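Local structure of cytochrome c, putative (Shewanella oneidensis, 1SP3) at residues S69-R73 with W83-T87; G155-S160 with F240-E244; K166-M172 with H400-P404. The protein carries eight covalently bound c-type hemes and probably acts as a respiratory tetrathionate reductase, passing electrons from heme to heme. All coordinates share one frame; numbering follows the deposited sequence.

Contact 1 (S69-R73 with W83-T87)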
loop_
_atom_site.group_PDB
_atom_site.type_symbol
_atom_site.label_atom_id
_atom_site.label_comp_id
_atom_site.label_asym_id
_atom_site.label_seq_id
_atom_site.Cartn_x
_atom_site.Cartn_y
_atom_site.Cartn_z
ATOM N N SER A 69 4.506 -5.709 17.685
ATOM C CA SER A 69 5.823 -6.018 18.180
ATOM C C SER A 69 6.917 -5.410 17.312
ATOM O O SER A 69 8.103 -5.466 17.675
ATOM C CB SER A 69 5.979 -7.552 18.389
ATOM O OG SER A 69 6.071 -8.197 17.132
ATOM N N ASN A 70 6.549 -4.814 16.169
ATOM C CA ASN A 70 7.551 -4.169 15.314
ATOM C C ASN A 70 7.347 -2.676 15.183
ATOM O O ASN A 70 8.068 -2.056 14.381
ATOM C CB ASN A 70 7.575 -4.781 13.878
ATOM C CG ASN A 70 7.672 -6.253 13.937
ATOM O OD1 ASN A 70 8.612 -6.726 14.543
ATOM N ND2 ASN A 70 6.610 -6.996 13.502
ATOM N N GLU A 71 6.426 -2.113 15.979
ATOM C CA GLU A 71 5.969 -0.767 15.728
ATOM C C GLU A 71 7.070 0.300 15.462
ATOM O O GLU A 71 6.869 1.127 14.570
ATOM C CB GLU A 71 4.938 -0.321 16.772
ATOM C CG GLU A 71 3.665 -1.152 16.695
ATOM C CD GLU A 71 3.649 -2.296 17.730
ATOM O OE1 GLU A 71 4.681 -2.969 17.962
ATOM O OE2 GLU A 71 2.591 -2.502 18.333
ATOM N N PRO A 72 8.171 0.340 16.235
ATOM C CA PRO A 72 9.198 1.391 16.052
ATOM C C PRO A 72 9.822 1.499 14.670
ATOM O O PRO A 72 10.244 2.615 14.258
ATOM C CB PRO A 72 10.299 1.029 17.080
ATOM C CG PRO A 72 9.607 0.298 18.152
ATOM C CD PRO A 72 8.462 -0.501 17.429
ATOM N N ARG A 73 9.927 0.378 13.975
ATOM C CA ARG A 73 10.309 0.391 12.599
ATOM C C ARG A 73 9.098 0.822 11.719
ATOM O O ARG A 73 9.299 1.485 10.752
ATOM C CB ARG A 73 10.936 -0.958 12.120
ATOM C CG ARG A 73 12.123 -0.786 11.085
ATOM C CD ARG A 73 12.181 -1.894 9.913
ATOM N NE ARG A 73 13.076 -1.586 8.751
ATOM C CZ ARG A 73 13.116 -2.286 7.582
ATOM N NH1 ARG A 73 13.959 -1.935 6.619
ATOM N NH2 ARG A 73 12.319 -3.326 7.358
ATOM N N TRP A 83 4.334 6.076 18.504
ATOM C CA TRP A 83 3.587 4.820 18.471
ATOM C C TRP A 83 4.629 3.676 18.380
ATOM O O TRP A 83 5.185 3.386 17.318
ATOM C CB TRP A 83 2.552 4.796 17.334
ATOM C CG TRP A 83 1.757 3.524 17.232
ATOM C CD1 TRP A 83 1.849 2.431 18.063
ATOM C CD2 TRP A 83 0.746 3.223 16.303
ATOM N NE1 TRP A 83 0.970 1.458 17.679
ATOM C CE2 TRP A 83 0.298 1.902 16.582
ATOM C CE3 TRP A 83 0.236 3.871 15.197
ATOM C CZ2 TRP A 83 -0.664 1.268 15.823
ATOM C CZ3 TRP A 83 -0.740 3.263 14.472
ATOM C CH2 TRP A 83 -1.156 1.970 14.739
ATOM N N LYS A 84 4.942 3.104 19.535
ATOM C CA LYS A 84 6.001 2.078 19.658
ATOM C C LYS A 84 5.443 0.746 20.148
ATOM O O LYS A 84 6.101 -0.268 20.017
ATOM C CB LYS A 84 7.191 2.537 20.488
ATOM C CG LYS A 84 6.842 2.849 21.888
ATOM C CD LYS A 84 8.077 3.174 22.768
ATOM C CE LYS A 84 7.606 3.713 24.170
ATOM N NZ LYS A 84 8.525 3.453 25.386
ATOM N N ASP A 85 4.214 0.729 20.669
ATOM C CA ASP A 85 3.611 -0.530 20.961
ATOM C C ASP A 85 2.156 -0.265 21.112
ATOM O O ASP A 85 1.650 0.797 20.709
ATOM C CB ASP A 85 4.166 -1.079 22.269
ATOM C CG ASP A 85 4.221 -0.004 23.355
ATOM O OD1 ASP A 85 3.204 0.736 23.566
ATOM O OD2 ASP A 85 5.268 0.194 23.994
ATOM N N ASN A 86 1.506 -1.203 21.766
ATOM C CA ASN A 86 0.084 -1.108 21.999
ATOM C C ASN A 86 -0.450 -0.107 23.051
ATOM O O ASN A 86 -1.669 0.054 23.165
ATOM C CB ASN A 86 -0.493 -2.515 22.252
ATOM C CG ASN A 86 -0.400 -2.932 23.728
ATOM O OD1 ASN A 86 0.654 -3.382 24.177
ATOM N ND2 ASN A 86 -1.532 -2.793 24.484
ATOM N N THR A 87 0.406 0.605 23.766
ATOM C CA THR A 87 -0.081 1.569 24.759
ATOM C C THR A 87 -0.303 3.004 24.155
ATOM O O THR A 87 -0.663 3.909 24.910
ATOM C CB THR A 87 0.944 1.684 25.880
ATOM O OG1 THR A 87 2.174 2.222 25.325
ATOM C CG2 THR A 87 1.367 0.318 26.292
#
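Glu71 and Pro72, in the first turn of the short helix 71-74, lie against the backbone of Trp83 to Asp85; the CA atoms of Glu71 and Lys84 are 4.9 Å apart. Ahead of them, the backbone N of Ser69 gives a weak bond to Glu71 OE1 (2.8 Å, N-H...O angle 116°). Asn70 occupies the N-cap position but does not cap with its side chain, whose amide is bonded instead to Ala66, Thr350 and Tyr351. Glu71 contributes the largest share of the contact. Its CB sits 3.4 Å from Lys84 O, and its CG is 3.9 Å from Trp83 NE1. A bend at chi2 (97°) then carries the carboxylate along the second backbone, where OE2 comes within 3.4 Å of Asp85 CA; carboxylate and indole planes are 61° apart. Pro72 continues the same surface, with CD 3.5 Å from Lys84 O and CG against Lys84 CB, beyond which the extended lysine chain leads away. The helix ends on Cys74, which is covalently bound to heme, and Thr75 OG1 is hydrogen-bonded to Trp83 O. The Trp83 ring meets Trp41, His78, Phe88 and Phe90. Chemically, the two segments are joined by carbon set against carbonyl and peptide groups, and since Glu71 OE2 has another acid, Asp85 OD1, at 6.2 Å, charge probably contributes little to the attraction between them.

Contact 2 (G155-S160 with F240-E244). With HEC (heme c), chain G.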
loop_
_atom_site.group_PDB
_atom_site.type_symbol
_atom_site.label_atom_id
_atom_site.label_comp_id
_atom_site.label_asym_id
_atom_site.label_seq_id
_atom_site.Cartn_x
_atom_site.Cartn_y
_atom_site.Cartn_z
ATOM N N GLY A 155 4.090 -0.995 -6.937
ATOM C CA GLY A 155 5.073 -0.579 -7.893
ATOM C C GLY A 155 4.617 0.565 -8.766
ATOM O O GLY A 155 5.376 0.910 -9.665
ATOM N N ASP A 156 3.432 1.134 -8.513
ATOM C CA ASP A 156 2.943 2.307 -9.278
ATOM C C ASP A 156 3.270 3.711 -8.698
ATOM O O ASP A 156 2.871 4.735 -9.238
ATOM C CB ASP A 156 1.434 2.191 -9.706
ATOM C CG ASP A 156 0.442 2.304 -8.552
ATOM O OD1 ASP A 156 -0.764 2.645 -8.789
ATOM O OD2 ASP A 156 0.721 2.091 -7.361
ATOM N N LEU A 157 3.922 3.770 -7.558
ATOM C CA LEU A 157 4.298 5.084 -7.006
ATOM C C LEU A 157 5.764 4.941 -6.604
ATOM O O LEU A 157 6.092 4.251 -5.643
ATOM C CB LEU A 157 3.446 5.402 -5.786
ATOM C CG LEU A 157 1.970 5.813 -5.915
ATOM C CD1 LEU A 157 1.331 6.151 -4.566
ATOM C CD2 LEU A 157 1.753 6.973 -6.856
ATOM N N ASP A 158 6.644 5.565 -7.363
ATOM C CA ASP A 158 8.071 5.403 -7.163
ATOM C C ASP A 158 8.735 6.743 -6.722
ATOM O O ASP A 158 8.057 7.795 -6.741
ATOM C CB ASP A 158 8.689 4.641 -8.367
ATOM C CG ASP A 158 9.382 5.525 -9.404
ATOM O OD1 ASP A 158 8.790 6.467 -10.021
ATOM O OD2 ASP A 158 10.596 5.293 -9.731
ATOM N N SER A 159 10.014 6.696 -6.310
ATOM C CA SER A 159 10.733 7.899 -5.864
ATOM C C SER A 159 10.784 8.963 -6.944
ATOM O O SER A 159 10.935 10.134 -6.646
ATOM C CB SER A 159 12.174 7.574 -5.466
ATOM O OG SER A 159 12.561 6.388 -6.150
ATOM N N SER A 160 10.661 8.566 -8.188
ATOM C CA SER A 160 10.681 9.533 -9.262
ATOM C C SER A 160 9.339 10.273 -9.420
ATOM O O SER A 160 9.271 11.211 -10.204
ATOM C CB SER A 160 10.942 8.806 -10.556
ATOM O OG SER A 160 9.709 8.732 -11.237
ATOM N N PHE A 240 3.779 -0.978 -14.694
ATOM C CA PHE A 240 4.234 -0.305 -13.508
ATOM C C PHE A 240 5.725 -0.644 -13.205
ATOM O O PHE A 240 6.388 -1.408 -13.946
ATOM C CB PHE A 240 3.270 -0.641 -12.386
ATOM C CG PHE A 240 3.325 -2.069 -11.950
ATOM C CD1 PHE A 240 4.193 -2.457 -10.959
ATOM C CD2 PHE A 240 2.438 -3.013 -12.466
ATOM C CE1 PHE A 240 4.211 -3.780 -10.517
ATOM C CE2 PHE A 240 2.466 -4.340 -12.063
ATOM C CZ PHE A 240 3.317 -4.733 -11.100
ATOM N N ALA A 241 6.262 -0.096 -12.112
ATOM C CA ALA A 241 7.707 -0.196 -11.829
ATOM C C ALA A 241 8.479 0.174 -13.121
ATOM O O ALA A 241 9.350 -0.518 -13.578
ATOM C CB ALA A 241 8.090 -1.626 -11.354
ATOM N N LYS A 242 8.073 1.251 -13.742
ATOM C CA LYS A 242 8.673 1.673 -14.987
ATOM C C LYS A 242 10.126 2.053 -14.836
ATOM O O LYS A 242 10.888 1.863 -15.769
ATOM C CB LYS A 242 7.889 2.862 -15.492
ATOM C CG LYS A 242 6.614 2.553 -16.197
ATOM C CD LYS A 242 5.844 3.910 -16.429
ATOM C CE LYS A 242 4.579 3.646 -17.168
ATOM N NZ LYS A 242 3.826 4.889 -17.525
ATOM N N ASN A 243 10.526 2.625 -13.691
ATOM C CA ASN A 243 11.840 3.286 -13.583
ATOM C C ASN A 243 12.835 2.564 -12.681
ATOM O O ASN A 243 14.027 2.832 -12.753
ATOM C CB ASN A 243 11.701 4.745 -13.145
ATOM C CG ASN A 243 10.892 5.554 -14.150
ATOM O OD1 ASN A 243 11.054 5.396 -15.367
ATOM N ND2 ASN A 243 9.957 6.342 -13.659
ATOM N N GLU A 244 12.313 1.650 -11.869
ATOM C CA GLU A 244 13.003 1.068 -10.717
ATOM C C GLU A 244 12.339 -0.331 -10.417
ATOM O O GLU A 244 11.129 -0.394 -10.336
ATOM C CB GLU A 244 12.688 2.001 -9.567
ATOM C CG GLU A 244 13.593 1.962 -8.356
ATOM C CD GLU A 244 13.757 3.365 -7.799
ATOM O OE1 GLU A 244 12.696 4.000 -7.437
ATOM O OE2 GLU A 244 14.935 3.852 -7.776
HETATM FE FE HEC G . -3.801 8.154 -6.033
HETATM C CHA HEC G . -5.645 5.373 -5.255
HETATM C CHB HEC G . -1.915 7.666 -3.302
HETATM C CHC HEC G . -1.744 10.804 -7.021
HETATM C CHD HEC G . -5.808 8.776 -8.698
HETATM N NA HEC G . -3.717 6.735 -4.539
HETATM C C1A HEC G . -4.612 5.709 -4.393
HETATM C C2A HEC G . -4.287 5.005 -3.201
HETATM C C3A HEC G . -3.244 5.623 -2.659
HETATM C C4A HEC G . -2.863 6.720 -3.527
HETATM C CMA HEC G . -2.517 5.222 -1.362
HETATM C CAA HEC G . -5.024 3.742 -2.711
HETATM C CBA HEC G . -4.325 2.569 -3.466
HETATM C CGA HEC G . -4.879 1.294 -2.840
HETATM O O1A HEC G . -4.525 1.040 -1.639
HETATM O O2A HEC G . -5.680 0.537 -3.502
HETATM N NB HEC G . -2.214 9.079 -5.329
HETATM C C1B HEC G . -1.582 8.708 -4.139
HETATM C C2B HEC G . -0.409 9.525 -3.961
HETATM C C3B HEC G . -0.352 10.373 -5.008
HETATM C C4B HEC G . -1.478 10.130 -5.859
HETATM C CMB HEC G . 0.583 9.416 -2.762
HETATM C CAB HEC G . 0.769 11.436 -5.293
HETATM C CBB HEC G . 2.069 10.989 -5.450
HETATM N NC HEC G . -3.757 9.536 -7.571
HETATM C C1C HEC G . -2.865 10.562 -7.729
HETATM C C2C HEC G . -3.281 11.333 -8.832
HETATM C C3C HEC G . -4.413 10.755 -9.304
HETATM C C4C HEC G . -4.721 9.634 -8.498
HETATM C CMC HEC G . -2.469 12.607 -9.280
HETATM C CAC HEC G . -5.348 11.234 -10.484
HETATM C CBC HEC G . -4.786 11.630 -11.689
HETATM N ND HEC G . -5.445 7.256 -6.844
HETATM C C1D HEC G . -6.143 7.643 -7.980
HETATM C C2D HEC G . -7.230 6.735 -8.288
HETATM C C3D HEC G . -7.214 5.756 -7.210
HETATM C C4D HEC G . -6.042 6.095 -6.383
HETATM C CMD HEC G . -8.299 6.759 -9.482
HETATM C CAD HEC G . -8.208 4.553 -7.026
HETATM C CBD HEC G . -9.032 4.983 -5.798
HETATM C CGD HEC G . -10.239 5.841 -6.119
HETATM O O1D HEC G . -10.958 6.191 -5.177
HETATM O O2D HEC G . -10.558 6.095 -7.328
#
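This is a loop-on-loop contact, closed by a backbone hydrogen bond at one end and a cluster of polar side chains at the other, between the chain after helix 136-143 and the connection from helix 232-236 to strand 246-251. At the first end Ala241 N donates to Gly155 O (2.8 Å, N-H...O angle 146°), reaching the oxygen from above its carbonyl plane. Beside this bond the Phe240 ring approaches the glycine obliquely, CD1 being 3.7 Å from Gly155 CA. The ring takes up the side of Gly155 on which a CB would lie, consistent with a glycine at this place. Phe240 CG stands between its backbone N and carbonyl carbon (chi1 69°), and this brings the ring to the glycine.

At the other end Ser160 OG donates to Asp158 OD1 on the syn side (2.7 Å) and receives a weak, long bond from Asn243 ND2 (3.4 Å); the stronger partner of that amide is Thr168 OG1. The other oxygen, Asp158 OD2, is 3.4 Å from Glu244 OE1, with the carboxylate planes 62° apart. The proximity of two like charges may raise the proton affinity of one of the acids. Between the two ends Leu157 points elsewhere, its CD1 resting 3.8 Å from the heme meso carbon CHB.

Farther out, Phe240 and Ala241 both pack on Thr246 of strand 246-251 and share backbone hydrogen bonds with Val284 and Met283, so the second loop is fixed to the start of strand 246-251 and to the chain between strands 276-281 and 287-291.

Contact 3 (K166-M172 with H400-P404). With HEC (heme c), chain H.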
loop_
_atom_site.group_PDB
_atom_site.type_symbol
_atom_site.label_atom_id
_atom_site.label_comp_id
_atom_site.label_asym_id
_atom_site.label_seq_id
_atom_site.Cartn_x
_atom_site.Cartn_y
_atom_site.Cartn_z
ATOM N N LYS A 166 6.563 12.810 -18.393
ATOM C CA LYS A 166 5.355 12.389 -19.086
ATOM C C LYS A 166 5.346 10.895 -19.297
ATOM O O LYS A 166 4.304 10.284 -19.125
ATOM C CB LYS A 166 5.189 13.074 -20.433
ATOM C CG LYS A 166 3.733 13.127 -20.968
ATOM C CD LYS A 166 3.685 13.853 -22.364
ATOM C CE LYS A 166 2.278 13.828 -22.970
ATOM N NZ LYS A 166 2.240 13.487 -24.479
ATOM N N ALA A 167 6.476 10.342 -19.719
ATOM C CA ALA A 167 6.624 8.910 -19.925
ATOM C C ALA A 167 6.253 8.056 -18.669
ATOM O O ALA A 167 5.758 6.925 -18.835
ATOM C CB ALA A 167 8.030 8.570 -20.391
ATOM N N THR A 168 6.500 8.580 -17.469
ATOM C CA THR A 168 6.190 7.904 -16.236
ATOM C C THR A 168 4.695 8.090 -15.774
ATOM O O THR A 168 4.016 7.127 -15.366
ATOM C CB THR A 168 7.137 8.373 -15.098
ATOM O OG1 THR A 168 8.527 8.061 -15.446
ATOM C CG2 THR A 168 6.798 7.558 -13.701
ATOM N N ASP A 169 4.209 9.317 -15.792
ATOM C CA ASP A 169 2.846 9.577 -15.403
ATOM C C ASP A 169 2.411 10.844 -16.107
ATOM O O ASP A 169 2.921 11.929 -15.812
ATOM C CB ASP A 169 2.726 9.755 -13.860
ATOM C CG ASP A 169 1.306 9.817 -13.390
ATOM O OD1 ASP A 169 0.643 10.861 -13.674
ATOM O OD2 ASP A 169 0.757 8.878 -12.740
ATOM N N VAL A 170 1.411 10.733 -16.948
ATOM C CA VAL A 170 0.895 11.920 -17.605
ATOM C C VAL A 170 0.237 12.992 -16.707
ATOM O O VAL A 170 0.193 14.181 -17.099
ATOM C CB VAL A 170 -0.068 11.565 -18.770
ATOM C CG1 VAL A 170 0.604 10.636 -19.699
ATOM C CG2 VAL A 170 -1.412 10.950 -18.269
ATOM N N HIS A 171 -0.349 12.593 -15.568
ATOM C CA HIS A 171 -1.068 13.532 -14.727
ATOM C C HIS A 171 -0.102 14.251 -13.819
ATOM O O HIS A 171 -0.207 15.461 -13.659
ATOM C CB HIS A 171 -2.152 12.776 -13.922
ATOM C CG HIS A 171 -3.169 12.121 -14.797
ATOM N ND1 HIS A 171 -3.214 10.758 -15.015
ATOM C CD2 HIS A 171 -4.145 12.653 -15.567
ATOM C CE1 HIS A 171 -4.224 10.469 -15.819
ATOM N NE2 HIS A 171 -4.820 11.604 -16.158
ATOM N N MET A 172 0.879 13.523 -13.272
ATOM C CA MET A 172 1.867 14.126 -12.374
ATOM C C MET A 172 3.132 14.789 -13.018
ATOM O O MET A 172 3.870 15.549 -12.363
ATOM C CB MET A 172 2.301 13.080 -11.320
ATOM C CG MET A 172 1.075 12.793 -10.344
ATOM S SD MET A 172 1.550 11.609 -9.063
ATOM C CE MET A 172 0.715 10.124 -9.646
ATOM N N HIS A 400 -1.843 4.430 -10.702
ATOM C CA HIS A 400 -0.948 5.538 -11.080
ATOM C C HIS A 400 -0.050 5.138 -12.259
ATOM O O HIS A 400 -0.138 4.000 -12.682
ATOM C CB HIS A 400 -0.193 6.098 -9.868
ATOM C CG HIS A 400 -1.104 6.304 -8.699
ATOM N ND1 HIS A 400 -1.393 5.291 -7.795
ATOM C CD2 HIS A 400 -1.904 7.347 -8.365
ATOM C CE1 HIS A 400 -2.305 5.725 -6.932
ATOM N NE2 HIS A 400 -2.621 6.970 -7.246
ATOM N N MET A 401 0.793 6.071 -12.770
ATOM C CA MET A 401 1.587 5.836 -13.959
ATOM C C MET A 401 0.726 5.697 -15.232
ATOM O O MET A 401 1.097 4.986 -16.187
ATOM C CB MET A 401 2.531 4.616 -13.826
ATOM C CG MET A 401 3.599 4.787 -12.707
ATOM S SD MET A 401 4.783 3.369 -12.461
ATOM C CE MET A 401 5.934 4.220 -11.330
ATOM N N VAL A 402 -0.358 6.424 -15.303
ATOM C CA VAL A 402 -1.082 6.387 -16.556
ATOM C C VAL A 402 -0.068 6.832 -17.658
ATOM O O VAL A 402 0.653 7.813 -17.482
ATOM C CB VAL A 402 -2.343 7.266 -16.513
ATOM C CG1 VAL A 402 -2.936 7.445 -17.963
ATOM C CG2 VAL A 402 -3.423 6.645 -15.502
ATOM N N SER A 403 0.063 6.036 -18.727
ATOM C CA SER A 403 1.025 6.317 -19.804
ATOM C C SER A 403 0.383 7.249 -20.846
ATOM O O SER A 403 -0.862 7.303 -20.904
ATOM C CB SER A 403 1.336 4.998 -20.506
ATOM O OG SER A 403 2.050 4.215 -19.593
ATOM N N PRO A 404 1.187 7.914 -21.715
ATOM C CA PRO A 404 0.580 8.666 -22.844
ATOM C C PRO A 404 -0.318 7.794 -23.654
ATOM O O PRO A 404 -0.128 6.575 -23.622
ATOM C CB PRO A 404 1.777 9.118 -23.705
ATOM C CG PRO A 404 2.932 9.167 -22.775
ATOM C CD PRO A 404 2.675 8.020 -21.694
HETATM FE FE HEC H . -6.476 11.921 -17.090
HETATM C CHA HEC H . -4.756 13.279 -19.689
HETATM C CHB HEC H . -6.424 8.849 -18.625
HETATM C CHC HEC H . -7.643 10.439 -14.250
HETATM C CHD HEC H . -7.312 14.955 -15.917
HETATM N NA HEC H . -5.704 11.199 -18.808
HETATM C C1A HEC H . -5.053 11.930 -19.743
HETATM C C2A HEC H . -4.703 11.087 -20.830
HETATM C C3A HEC H . -5.156 9.863 -20.554
HETATM C C4A HEC H . -5.815 9.921 -19.288
HETATM C CMA HEC H . -4.997 8.594 -21.427
HETATM C CAA HEC H . -3.952 11.616 -22.088
HETATM C CBA HEC H . -2.466 11.406 -21.941
HETATM C CGA HEC H . -1.761 11.875 -23.222
HETATM O O1A HEC H . -1.644 13.108 -23.367
HETATM O O2A HEC H . -1.313 11.017 -24.039
HETATM N NB HEC H . -6.983 9.992 -16.532
HETATM C C1B HEC H . -6.787 8.885 -17.302
HETATM C C2B HEC H . -7.075 7.752 -16.492
HETATM C C3B HEC H . -7.386 8.185 -15.262
HETATM C C4B HEC H . -7.339 9.617 -15.286
HETATM C CMB HEC H . -7.052 6.296 -16.989
HETATM C CAB HEC H . -7.738 7.332 -14.012
HETATM C CBB HEC H . -6.780 6.564 -13.448
HETATM N NC HEC H . -7.383 12.536 -15.411
HETATM C C1C HEC H . -7.752 11.787 -14.336
HETATM C C2C HEC H . -8.290 12.664 -13.333
HETATM C C3C HEC H . -8.154 13.953 -13.790
HETATM C C4C HEC H . -7.568 13.869 -15.097
HETATM C CMC HEC H . -8.839 12.153 -11.991
HETATM C CAC HEC H . -8.632 15.310 -13.145
HETATM C CBC HEC H . -8.579 15.548 -11.800
HETATM N ND HEC H . -6.078 13.854 -17.709
HETATM C C1D HEC H . -6.520 14.983 -17.038
HETATM C C2D HEC H . -6.027 16.173 -17.732
HETATM C C3D HEC H . -5.233 15.604 -18.906
HETATM C C4D HEC H . -5.337 14.160 -18.809
HETATM C CMD HEC H . -6.249 17.657 -17.349
HETATM C CAD HEC H . -4.482 16.311 -20.034
HETATM C CBD HEC H . -5.644 16.550 -21.010
HETATM C CGD HEC H . -5.154 17.473 -22.100
HETATM O O1D HEC H . -6.017 18.284 -22.575
HETATM O O2D HEC H . -3.926 17.388 -22.463
#
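Asp169 and Met401 meet where the contact is tightest. With CG anti to its backbone N (chi1 -171°), Asp169 directs OD2 at Met401 N (2.8 Å), reached on the anti side and somewhat out of the carboxylate plane. One residue on, Val170 N bonds almost straight to Val402 O (3.1 Å, 166°). Val170 CG2 lies 3.8 Å from Val402 CG1, and also covers one face of the His171 ring, while the other methyl, Val170 CG1, packs 3.9 Å from Pro404 CD.

The other carboxylate oxygen, Asp169 OD1, closes an Asx motif by accepting from Met172 N (2.7 Å, 165°) and, weakly, from His171 N. The turn so formed presents a heme ligand: His171 NE2 binds iron at 1.9 Å, with His213 as the second axial histidine. Val402 CB touches the same imidazole at CE1 (3.8 Å). His400, an axial ligand of a different heme, has the Met172 methyl obliquely against its ring. Replacing Asp169 with an alanine would probably leave Met401 N and Met172 N without their acceptor and let the His171 turn shift.

Toward the solvent lie Lys166 and Ala167, both exposed and more loosely engaged. Ala167, its CB directed away, reaches Pro404 by its carbonyl. The Lys166 side chain extends past the proline ring toward the heme propionate, where NZ stops 4.1 Å from O1A.

In the fold
Contacts 2 and 3 form one continuous region: their centres are 11 Å apart and their segments alternate along the chain. Lys242 NZ of contact 2 reaches Ser403 OG (2.8 Å) and the carbonyls of Ala167, Thr168 and Met401, gathering both segments of contact 3. Asp156 OD1 accepts from His400 N (2.8 Å), and Leu157 CD2 packs at 3.5 Å from His400 CG, so contact 2 contributes to the second shell of an axial heme ligand whose iron is also bound by His185. Contact 1 stands apart across the centre of the chain, about 29 and 36 Å between centres from contacts 2 and 3, beside the heme attached to Cys74.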